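Local coordinates for protein acinetobacter secreted protease CpaA (Acinetobacter nosocomialis M2, PDB 6O38) that probably cleaves extracellular proteins as a zinc-dependent metallopeptidase exported by type II secretion, and is held in complex with its chaperone CpaB, at residues L504-F518 with V547-I561. Numbering follows the deposited sequence.
Sequences LGLYHNGSTNIGSGF and VRLGEEGKIDAVSVI. With ZN (zinc ion), chain M.
The ring of Phe-518 lies with one face against the backbone of 548-550. Leu-549 CA sits 4.1 Å from the Phe-518 ring centroid, 18° off the normal, a CH-pi contact. Gly-550 N lies over the same face, offset toward the rim. With CG anti to the backbone N (chi1 180°), the ring reaches across to 547-550, and its CZ comes to Val-547 CG1 near the ring plane. Ile-555 CD1 also meets the ring at its edge.

The 504-506 end packs on helix 557-569. Both methyls of Leu-506 press on Ala-557 from the same side: CD1 and CD2 each lie 3.7 Å from Ala-557 CB. Leu-506 and Ile-561 cross at about a right angle, with their CD1 atoms in touch. Leu-504 CD1 meets Ile-561 CG2 at 3.8 Å.

Val-560 lays CG2 against Gly-515 CA (3.6 Å). Ile-514 CG2 touches the same methyl, the two side chains crossing at a slant. Ile-514 CD1 rests on the backbone of Gly-553. One hydrogen bond joins the backbones: Asp-556 N donates to Ile-514 O at 2.7 Å, almost straight (172°). Asp-556 is also the N-cap, and its OD1 accepts from Ser-559 N.

His-508 binds zinc through NE2 (2.1 Å), with His-498 and His-502 of the HExxH helix. Asp-170 of the chaperone CpaB chain also binds the metal.

The contact is thus mainly apolar. It joins the loop carrying the third zinc histidine to the C-terminal helix, and its single backbone bond ties Ile-514 to the start of that helix.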
# COMPACT_ATOMS: atom_id res chain seq x y z
N LEU A 504 -0.86 -21.43 9.29
CA LEU A 504 -1.98 -21.03 10.14
C LEU A 504 -3.28 -21.71 9.75
O LEU A 504 -4.25 -21.64 10.52
CB LEU A 504 -2.15 -19.51 10.09
CG LEU A 504 -1.10 -18.69 10.84
CD1 LEU A 504 -1.20 -17.22 10.48
CD2 LEU A 504 -1.25 -18.88 12.34
N GLY A 505 -3.34 -22.35 8.60
CA GLY A 505 -4.51 -23.09 8.17
C GLY A 505 -5.22 -22.54 6.95
O GLY A 505 -6.41 -22.84 6.77
N LEU A 506 -4.55 -21.75 6.12
CA LEU A 506 -5.18 -21.07 5.00
C LEU A 506 -4.87 -21.78 3.69
O LEU A 506 -3.82 -22.40 3.52
CB LEU A 506 -4.72 -19.61 4.92
CG LEU A 506 -4.99 -18.78 6.17
CD1 LEU A 506 -4.54 -17.34 5.96
CD2 LEU A 506 -6.46 -18.83 6.55
N TYR A 507 -5.81 -21.69 2.75
CA TYR A 507 -5.68 -22.27 1.43
C TYR A 507 -5.69 -21.17 0.38
O TYR A 507 -5.98 -20.00 0.68
CB TYR A 507 -6.81 -23.28 1.16
CG TYR A 507 -6.84 -24.45 2.12
CD1 TYR A 507 -7.44 -24.32 3.37
CD2 TYR A 507 -6.29 -25.67 1.78
CE1 TYR A 507 -7.47 -25.38 4.25
CE2 TYR A 507 -6.32 -26.74 2.66
CZ TYR A 507 -6.91 -26.59 3.89
OH TYR A 507 -6.95 -27.65 4.77
N HIS A 508 -5.38 -21.54 -0.86
CA HIS A 508 -5.39 -20.57 -1.95
C HIS A 508 -6.82 -20.20 -2.32
O HIS A 508 -7.79 -20.85 -1.92
CB HIS A 508 -4.65 -21.13 -3.16
CG HIS A 508 -3.17 -21.24 -2.98
ND1 HIS A 508 -2.40 -22.15 -3.66
CD2 HIS A 508 -2.32 -20.53 -2.20
CE1 HIS A 508 -1.13 -22.02 -3.29
NE2 HIS A 508 -1.06 -21.04 -2.41
N ASN A 509 -6.94 -19.13 -3.10
CA ASN A 509 -8.24 -18.70 -3.60
C ASN A 509 -8.89 -19.81 -4.42
O ASN A 509 -8.21 -20.58 -5.11
CB ASN A 509 -8.10 -17.43 -4.44
CG ASN A 509 -7.10 -17.60 -5.57
OD1 ASN A 509 -5.89 -17.67 -5.35
ND2 ASN A 509 -7.61 -17.65 -6.80
N GLY A 510 -10.22 -19.89 -4.35
CA GLY A 510 -10.96 -20.94 -5.00
C GLY A 510 -11.18 -22.18 -4.15
O GLY A 510 -12.01 -23.02 -4.52
N SER A 511 -10.47 -22.31 -3.04
CA SER A 511 -10.63 -23.47 -2.16
C SER A 511 -12.02 -23.50 -1.55
O SER A 511 -12.67 -22.46 -1.35
CB SER A 511 -9.58 -23.45 -1.06
OG SER A 511 -9.74 -24.55 -0.18
N THR A 512 -12.49 -24.71 -1.24
CA THR A 512 -13.78 -24.88 -0.58
C THR A 512 -13.75 -24.47 0.89
O THR A 512 -14.82 -24.35 1.50
CB THR A 512 -14.23 -26.34 -0.68
OG1 THR A 512 -13.44 -27.15 0.20
CG2 THR A 512 -14.06 -26.85 -2.11
N ASN A 513 -12.57 -24.24 1.46
CA ASN A 513 -12.47 -23.87 2.86
C ASN A 513 -12.73 -22.38 3.05
O ASN A 513 -12.42 -21.56 2.19
CB ASN A 513 -11.09 -24.23 3.42
CG ASN A 513 -10.92 -25.72 3.63
OD1 ASN A 513 -11.01 -26.22 4.75
ND2 ASN A 513 -10.66 -26.45 2.54
N ILE A 514 -13.31 -22.04 4.20
CA ILE A 514 -13.58 -20.64 4.51
C ILE A 514 -12.27 -19.88 4.69
O ILE A 514 -12.21 -18.67 4.41
CB ILE A 514 -14.49 -20.54 5.75
CG1 ILE A 514 -14.99 -19.10 5.93
CG2 ILE A 514 -13.78 -21.02 7.01
CD1 ILE A 514 -15.95 -18.94 7.09
N GLY A 515 -11.22 -20.55 5.16
CA GLY A 515 -9.92 -19.93 5.30
C GLY A 515 -9.14 -19.95 4.00
O GLY A 515 -8.21 -20.74 3.85
N SER A 516 -9.51 -19.08 3.07
CA SER A 516 -8.90 -19.06 1.75
C SER A 516 -8.71 -17.62 1.30
O SER A 516 -9.29 -16.69 1.86
CB SER A 516 -9.75 -19.83 0.72
OG SER A 516 -11.06 -19.29 0.65
N GLY A 517 -7.88 -17.45 0.27
CA GLY A 517 -7.55 -16.12 -0.20
C GLY A 517 -8.65 -15.50 -1.05
O GLY A 517 -9.57 -16.17 -1.53
N PHE A 518 -8.53 -14.19 -1.23
CA PHE A 518 -9.46 -13.41 -2.05
C PHE A 518 -8.71 -12.90 -3.27
O PHE A 518 -7.83 -12.03 -3.15
CB PHE A 518 -10.04 -12.25 -1.23
CG PHE A 518 -11.01 -11.39 -2.00
CD1 PHE A 518 -12.31 -11.81 -2.22
CD2 PHE A 518 -10.61 -10.17 -2.50
CE1 PHE A 518 -13.20 -11.02 -2.92
CE2 PHE A 518 -11.49 -9.37 -3.21
CZ PHE A 518 -12.79 -9.80 -3.42
N VAL A 547 -13.35 -2.42 -2.67
CA VAL A 547 -13.83 -3.79 -2.81
C VAL A 547 -13.67 -4.53 -1.49
O VAL A 547 -12.60 -4.50 -0.86
CB VAL A 547 -13.07 -4.51 -3.94
CG1 VAL A 547 -13.50 -5.97 -4.03
CG2 VAL A 547 -13.29 -3.79 -5.26
N ARG A 548 -14.75 -5.18 -1.05
CA ARG A 548 -14.69 -5.98 0.17
C ARG A 548 -13.80 -7.20 -0.05
O ARG A 548 -13.96 -7.94 -1.02
CB ARG A 548 -16.10 -6.41 0.58
CG ARG A 548 -16.13 -7.47 1.66
CD ARG A 548 -17.39 -7.35 2.50
NE ARG A 548 -18.60 -7.22 1.70
CZ ARG A 548 -19.67 -6.53 2.07
NH1 ARG A 548 -19.68 -5.91 3.25
NH2 ARG A 548 -20.73 -6.46 1.28
N LEU A 549 -12.85 -7.39 0.86
CA LEU A 549 -11.81 -8.42 0.72
C LEU A 549 -12.24 -9.74 1.34
O LEU A 549 -11.53 -10.32 2.16
CB LEU A 549 -10.51 -7.92 1.34
CG LEU A 549 -9.92 -6.65 0.72
CD1 LEU A 549 -8.63 -6.27 1.43
CD2 LEU A 549 -9.69 -6.83 -0.77
N GLY A 550 -13.40 -10.25 0.95
CA GLY A 550 -13.90 -11.49 1.50
C GLY A 550 -15.40 -11.57 1.38
O GLY A 550 -16.04 -10.76 0.71
N GLU A 551 -15.96 -12.58 2.05
CA GLU A 551 -17.39 -12.86 1.99
C GLU A 551 -17.78 -13.64 3.24
O GLU A 551 -17.10 -14.61 3.60
CB GLU A 551 -17.74 -13.64 0.72
CG GLU A 551 -19.23 -13.87 0.52
CD GLU A 551 -19.55 -14.37 -0.87
OE1 GLU A 551 -18.60 -14.64 -1.64
OE2 GLU A 551 -20.75 -14.50 -1.20
N GLU A 552 -18.86 -13.21 3.90
CA GLU A 552 -19.28 -13.84 5.14
C GLU A 552 -19.59 -15.32 4.94
O GLU A 552 -20.51 -15.68 4.19
CB GLU A 552 -20.50 -13.12 5.72
CG GLU A 552 -20.25 -11.69 6.20
CD GLU A 552 -20.24 -10.66 5.09
OE1 GLU A 552 -20.30 -11.05 3.91
OE2 GLU A 552 -20.17 -9.45 5.41
N GLY A 553 -18.82 -16.17 5.61
CA GLY A 553 -19.03 -17.60 5.61
C GLY A 553 -18.40 -18.37 4.47
O GLY A 553 -18.46 -19.61 4.47
N LYS A 554 -17.79 -17.71 3.50
CA LYS A 554 -17.14 -18.41 2.40
C LYS A 554 -15.66 -18.09 2.25
O LYS A 554 -14.85 -19.00 2.06
CB LYS A 554 -17.87 -18.14 1.08
CG LYS A 554 -19.24 -18.82 1.04
CD LYS A 554 -19.81 -18.91 -0.37
CE LYS A 554 -21.06 -19.78 -0.38
NZ LYS A 554 -21.80 -19.71 -1.66
N ILE A 555 -15.27 -16.82 2.33
CA ILE A 555 -13.88 -16.40 2.18
C ILE A 555 -13.55 -15.51 3.37
O ILE A 555 -13.84 -14.31 3.35
CB ILE A 555 -13.62 -15.67 0.85
CG1 ILE A 555 -14.04 -16.54 -0.33
CG2 ILE A 555 -12.15 -15.28 0.74
CD1 ILE A 555 -13.99 -15.83 -1.67
N ASP A 556 -12.95 -16.10 4.41
CA ASP A 556 -12.60 -15.36 5.62
C ASP A 556 -11.34 -16.01 6.20
O ASP A 556 -11.42 -16.95 6.99
CB ASP A 556 -13.75 -15.36 6.62
CG ASP A 556 -13.55 -14.37 7.75
OD1 ASP A 556 -12.47 -13.75 7.83
OD2 ASP A 556 -14.48 -14.21 8.56
N ALA A 557 -10.18 -15.47 5.82
CA ALA A 557 -8.92 -16.00 6.33
C ALA A 557 -8.68 -15.58 7.77
O ALA A 557 -8.14 -16.35 8.57
CB ALA A 557 -7.76 -15.56 5.44
N VAL A 558 -9.06 -14.34 8.12
CA VAL A 558 -8.77 -13.82 9.46
C VAL A 558 -9.51 -14.63 10.52
O VAL A 558 -8.99 -14.85 11.62
CB VAL A 558 -9.14 -12.32 9.53
CG1 VAL A 558 -8.95 -11.79 10.93
CG2 VAL A 558 -8.31 -11.53 8.53
N SER A 559 -10.71 -15.11 10.20
CA SER A 559 -11.46 -15.89 11.18
C SER A 559 -10.78 -17.22 11.48
O SER A 559 -10.86 -17.71 12.61
CB SER A 559 -12.89 -16.13 10.67
OG SER A 559 -12.90 -17.02 9.57
N VAL A 560 -10.12 -17.82 10.49
CA VAL A 560 -9.40 -19.07 10.73
C VAL A 560 -8.09 -18.80 11.45
O VAL A 560 -7.69 -19.57 12.33
CB VAL A 560 -9.19 -19.81 9.39
CG1 VAL A 560 -8.26 -21.00 9.59
CG2 VAL A 560 -10.52 -20.26 8.82
N ILE A 561 -7.40 -17.72 11.09
CA ILE A 561 -6.16 -17.36 11.78
C ILE A 561 -6.42 -17.13 13.26
O ILE A 561 -5.67 -17.62 14.13
CB ILE A 561 -5.52 -16.12 11.13
CG1 ILE A 561 -5.06 -16.44 9.70
CG2 ILE A 561 -4.35 -15.62 11.96
CD1 ILE A 561 -4.47 -15.25 8.98
ZN ZN M . 0.67 -21.48 -1.33